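Side-chain contacts in ciona betagamma-crystallin (Ciona intestinalis, PDB 2BV2), which serves as a calcium-binding betagamma-crystallin of a sea squirt and as a structural component of its neuroectodermal visual system: residues H28-N31 with D32-S36; K63-N66 with P67-G71. All coordinates share one frame; numbering follows the deposited sequence.

Interaction 1: H28-N31 with D32-S36. With CA (calcium ion), chain C; CA (calcium ion), chain D.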
loop_
_atom_site.group_PDB
_atom_site.type_symbol
_atom_site.label_atom_id
_atom_site.label_comp_id
_atom_site.label_asym_id
_atom_site.label_seq_id
_atom_site.Cartn_x
_atom_site.Cartn_y
_atom_site.Cartn_z
ATOM N N HIS A 28 -4.931 -7.724 -8.646
ATOM C CA HIS A 28 -4.058 -6.889 -9.486
ATOM C C HIS A 28 -2.590 -7.324 -9.491
ATOM O O HIS A 28 -1.733 -6.579 -9.953
ATOM C CB HIS A 28 -4.173 -5.440 -9.026
ATOM C CG HIS A 28 -5.540 -4.871 -9.211
ATOM N ND1 HIS A 28 -6.297 -4.391 -8.169
ATOM C CD2 HIS A 28 -6.296 -4.727 -10.325
ATOM C CE1 HIS A 28 -7.459 -3.964 -8.634
ATOM N NE2 HIS A 28 -7.485 -4.163 -9.939
ATOM N N GLY A 29 -2.297 -8.528 -8.997
ATOM C CA GLY A 29 -0.931 -9.056 -9.008
ATOM C C GLY A 29 0.026 -8.306 -8.096
ATOM O O GLY A 29 1.239 -8.278 -8.350
ATOM N N PHE A 30 -0.506 -7.718 -7.028
ATOM C CA PHE A 30 0.267 -6.846 -6.143
ATOM C C PHE A 30 0.278 -7.328 -4.687
ATOM O O PHE A 30 0.565 -6.573 -3.763
ATOM C CB PHE A 30 -0.238 -5.402 -6.250
ATOM C CG PHE A 30 0.703 -4.502 -6.975
ATOM C CD1 PHE A 30 0.810 -4.560 -8.352
ATOM C CD2 PHE A 30 1.497 -3.588 -6.280
ATOM C CE1 PHE A 30 1.688 -3.742 -9.024
ATOM C CE2 PHE A 30 2.384 -2.782 -6.952
ATOM C CZ PHE A 30 2.472 -2.853 -8.327
ATOM N N ASN A 31 -0.045 -8.589 -4.487
ATOM C CA ASN A 31 0.030 -9.171 -3.159
ATOM C C ASN A 31 1.469 -9.477 -2.796
ATOM O O ASN A 31 2.195 -10.105 -3.562
ATOM C CB ASN A 31 -0.793 -10.465 -3.065
ATOM C CG ASN A 31 -0.992 -10.904 -1.639
ATOM O OD1 ASN A 31 -1.561 -10.160 -0.836
ATOM N ND2 ASN A 31 -0.519 -12.103 -1.302
ATOM N N ASP A 32 1.860 -9.032 -1.610
ATOM C CA ASP A 32 3.151 -9.333 -1.014
ATOM C C ASP A 32 4.352 -8.936 -1.870
ATOM O O ASP A 32 5.357 -9.651 -1.912
ATOM C CB ASP A 32 3.241 -10.796 -0.586
ATOM C CG ASP A 32 2.275 -11.138 0.529
ATOM O OD1 ASP A 32 1.683 -10.219 1.122
ATOM O OD2 ASP A 32 2.116 -12.333 0.841
ATOM N N ILE A 33 4.238 -7.792 -2.547
ATOM C CA ILE A 33 5.385 -7.220 -3.243
ATOM C C ILE A 33 5.668 -5.765 -2.958
ATOM O O ILE A 33 6.692 -5.278 -3.399
ATOM C CB ILE A 33 5.266 -7.354 -4.786
ATOM C CG1 ILE A 33 4.110 -6.527 -5.341
ATOM C CG2 ILE A 33 5.129 -8.813 -5.189
ATOM C CD1 ILE A 33 4.126 -6.476 -6.861
ATOM N N VAL A 34 4.782 -5.054 -2.263
ATOM C CA VAL A 34 4.934 -3.606 -2.130
ATOM C C VAL A 34 6.093 -3.231 -1.194
ATOM O O VAL A 34 6.232 -3.771 -0.096
ATOM C CB VAL A 34 3.635 -2.940 -1.654
ATOM C CG1 VAL A 34 3.879 -1.468 -1.219
ATOM C CG2 VAL A 34 2.571 -3.002 -2.740
ATOM N N SER A 35 6.941 -2.316 -1.673
ATOM C CA SER A 35 8.096 -1.866 -0.934
ATOM C C SER A 35 8.186 -0.331 -0.787
ATOM O O SER A 35 8.994 0.147 -0.018
ATOM C CB SER A 35 9.347 -2.426 -1.606
ATOM O OG SER A 35 9.372 -3.847 -1.574
ATOM N N SER A 36 7.400 0.441 -1.553
ATOM C CA SER A 36 7.217 1.861 -1.281
ATOM C C SER A 36 5.831 2.321 -1.741
ATOM O O SER A 36 5.145 1.611 -2.498
ATOM C CB SER A 36 8.299 2.693 -1.966
ATOM O OG SER A 36 8.258 2.566 -3.376
HETATM CA CA CA C . 9.113 -5.498 -3.272
HETATM CA CA CA D . 0.377 -10.071 3.201
HETATM O O HOH W 1 2.173 -6.010 -1.687
HETATM O O HOH W 2 10.938 -6.486 -2.210
#
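One water ties Phe-30 to Val-34. It donates to O of Phe-30 at 2.7 Å and accepts from N of Val-34 at 2.8 Å. The water thus sits inside the bend of the chain and serves two backbone groups that do not bond to each other.

Ile-33 and Val-34 meet the Phe-30 ring from two sides, one over a face and one at the edge. CD1 of Ile-33 stands over the centre of one face, 3.9 Å from the ring centroid and 8° off the normal, a clear CH-pi contact. Chi1 of Ile-33 (66°) sets CG1 between backbone N and carbonyl carbon, and the extended chi2 carries CD1 over the ring. CG2 of Val-34 lies 3.7 Å from CD2 of Phe-30, near the ring plane.

Two side chains of the loop, Asp-32 and Ser-35, bind calcium. The side chains of Asn-31 and Asp-32 run alongside each other in one direction, with amide and carboxylate planes 32° apart. OD1 of Asp-32 binds one calcium ion at 2.5 Å, together with Ser-78 OG, Glu-76 O and Asp-48 O. OD1 of Asn-31 is hydrogen-bonded to Ser-78 OG, so it acts as a second-shell group of that site. The other calcium takes O of Ile-33 and OG of Ser-35, both at 2.4 Å, and a water; Glu-7 O and Asp-75 OD1 complete it. The run Asn-Asp-Ile-Val-Ser-Ser fits the calcium-binding motif of betagamma-crystallins, which serves both sites from one loop.

The loop leads from strand 15-18 to strand 36-41. Phe-30 packs on Leu-5 and Leu-16, of strands 2-6 and 15-18. Where the loop enters strand 36-41, Ser-35 and Ser-36 together sit opposite Phe-6 of strand 2-6, which makes a classic beta bulge.

Interaction 2: K63-N66 with P67-G71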
loop_
_atom_site.group_PDB
_atom_site.type_symbol
_atom_site.label_atom_id
_atom_site.label_comp_id
_atom_site.label_asym_id
_atom_site.label_seq_id
_atom_site.Cartn_x
_atom_site.Cartn_y
_atom_site.Cartn_z
ATOM N N LYS A 63 5.001 10.839 0.614
ATOM C CA LYS A 63 5.791 9.761 0.080
ATOM C C LYS A 63 6.386 8.894 1.196
ATOM O O LYS A 63 6.828 9.383 2.235
ATOM C CB LYS A 63 6.897 10.316 -0.814
ATOM C CG LYS A 63 6.375 11.120 -1.996
ATOM C CD LYS A 63 7.494 11.544 -2.955
ATOM C CE LYS A 63 6.940 12.312 -4.181
ATOM N NZ LYS A 63 7.990 12.861 -5.125
ATOM N N TYR A 64 6.383 7.593 0.934
ATOM C CA TYR A 64 6.830 6.568 1.871
ATOM C C TYR A 64 7.822 5.685 1.102
ATOM O O TYR A 64 7.419 4.715 0.435
ATOM C CB TYR A 64 5.620 5.761 2.342
ATOM C CG TYR A 64 4.621 6.565 3.145
ATOM C CD1 TYR A 64 3.611 7.284 2.513
ATOM C CD2 TYR A 64 4.682 6.592 4.528
ATOM C CE1 TYR A 64 2.685 8.013 3.250
ATOM C CE2 TYR A 64 3.783 7.313 5.277
ATOM C CZ TYR A 64 2.778 8.024 4.641
ATOM O OH TYR A 64 1.863 8.760 5.410
ATOM N N PRO A 65 9.119 6.045 1.151
ATOM C CA PRO A 65 10.110 5.403 0.284
ATOM C C PRO A 65 10.518 3.970 0.635
ATOM O O PRO A 65 11.179 3.316 -0.173
ATOM C CB PRO A 65 11.321 6.343 0.388
ATOM C CG PRO A 65 11.198 6.985 1.708
ATOM C CD PRO A 65 9.720 7.116 1.979
ATOM N N ASN A 66 10.162 3.504 1.828
ATOM C CA ASN A 66 10.406 2.111 2.226
ATOM C C ASN A 66 9.387 1.695 3.288
ATOM O O ASN A 66 8.695 2.554 3.841
ATOM C CB ASN A 66 11.834 1.944 2.712
ATOM C CG ASN A 66 12.199 2.961 3.744
ATOM O OD1 ASN A 66 11.447 3.187 4.666
ATOM N ND2 ASN A 66 13.357 3.603 3.583
ATOM N N PRO A 67 9.256 0.381 3.552
ATOM C CA PRO A 67 8.218 -0.032 4.503
ATOM C C PRO A 67 8.405 0.529 5.935
ATOM O O PRO A 67 7.411 0.844 6.620
ATOM C CB PRO A 67 8.292 -1.565 4.469
ATOM C CG PRO A 67 8.988 -1.901 3.177
ATOM C CD PRO A 67 9.964 -0.773 2.972
ATOM N N GLY A 68 9.647 0.714 6.361
ATOM C CA GLY A 68 9.926 1.353 7.651
ATOM C C GLY A 68 9.277 2.714 7.791
ATOM O O GLY A 68 8.895 3.100 8.898
ATOM N N SER A 69 9.108 3.429 6.672
ATOM C CA SER A 69 8.518 4.743 6.705
ATOM C C SER A 69 7.036 4.704 7.066
ATOM O O SER A 69 6.506 5.703 7.531
ATOM C CB SER A 69 8.737 5.469 5.384
ATOM O OG SER A 69 7.859 4.980 4.421
ATOM N N TRP A 70 6.365 3.571 6.872
ATOM C CA TRP A 70 5.000 3.400 7.438
ATOM C C TRP A 70 4.915 2.471 8.659
ATOM O O TRP A 70 3.830 2.224 9.182
ATOM C CB TRP A 70 3.979 2.999 6.371
ATOM C CG TRP A 70 4.123 1.624 5.757
ATOM C CD1 TRP A 70 3.680 0.433 6.277
ATOM C CD2 TRP A 70 4.692 1.315 4.480
ATOM N NE1 TRP A 70 3.960 -0.596 5.401
ATOM C CE2 TRP A 70 4.568 -0.080 4.289
ATOM C CE3 TRP A 70 5.285 2.088 3.470
ATOM C CZ2 TRP A 70 5.048 -0.727 3.139
ATOM C CZ3 TRP A 70 5.759 1.450 2.337
ATOM C CH2 TRP A 70 5.636 0.057 2.175
ATOM N N GLY A 71 6.069 2.022 9.141
ATOM C CA GLY A 71 6.178 1.150 10.316
ATOM C C GLY A 71 5.917 -0.314 10.003
ATOM O O GLY A 71 5.643 -1.108 10.908
#
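Tyr-64 and Trp-70 meet through the edge of the indole. CB of Tyr-64 lies in the indole plane, 3.9 Å from CE3 of Trp-70. CA of Pro-67 rests on one indole face, 3.3 Å above the plane and nearer the ring margin than the middle. O of Asn-66 comes obliquely to the same ring system, 3.5 Å from CE3 of Trp-70. The phenol of Tyr-64 receives Ser-69 at its edge: C of Ser-69 lies in the ring plane, and OG of Ser-69 lies near that plane, 3.6 Å from CD2 of Tyr-64.

Chi1 of Trp-70 (68°) turns the indole back toward Asn-66 and Tyr-64. The indole also packs edge-to-face with Tyr-57 and touches Ile-37 and Leu-59. Tyr-64 is held at its far end by a hydrogen bond between its OH and Thr-60 O.

Ser-69 grips O of Asn-66 twice. Its OG donates at 2.6 Å, in the carbonyl plane, with a C=O...donor angle of 157°. Its backbone N donates to the same O of Asn-66 at 3.0 Å, but from above the carbonyl plane. The N of Ser-69 also reaches OD1 of Asn-66, a weak bond of 3.1 Å. One residue thus offers two acceptors to a single N-H, and its carbonyl oxygen takes two donors.

Residues 67-69, just after strand 62-64, have helical backbone angles, and N of Trp-70 bonds to O of Pro-67. Chemically, hydrogen bonds between Asn-66 and Ser-69 lie next to apolar packing on the indole. The two donors of Ser-69 satisfy O of Asn-66 where it comes up against the apolar indole. The bond from OG also ties the rotation of the serine side chain to the turn.

How the interactions relate
The two contacts belong to the same crystallin domain, one in the first Greek key motif and one in the second. Both are partly buried local bends: each has a buried ring, Phe-30 or Trp-70, and an exposed glycine, Gly-29 or Gly-68. Interaction 1 enters strand 36-41; interaction 2 leaves strand 62-64, its antiparallel neighbour. They touch there: CB of Ser-36 lies 3.3 Å from O of Tyr-64, and O of Ser-35 lies 3.3 Å from CD of Pro-67. Both pack apolar atoms on an aromatic ring. In interaction 1 a water links backbone groups and the loop supplies calcium ligands; in interaction 2 Ser-69 bonds directly to Asn-66.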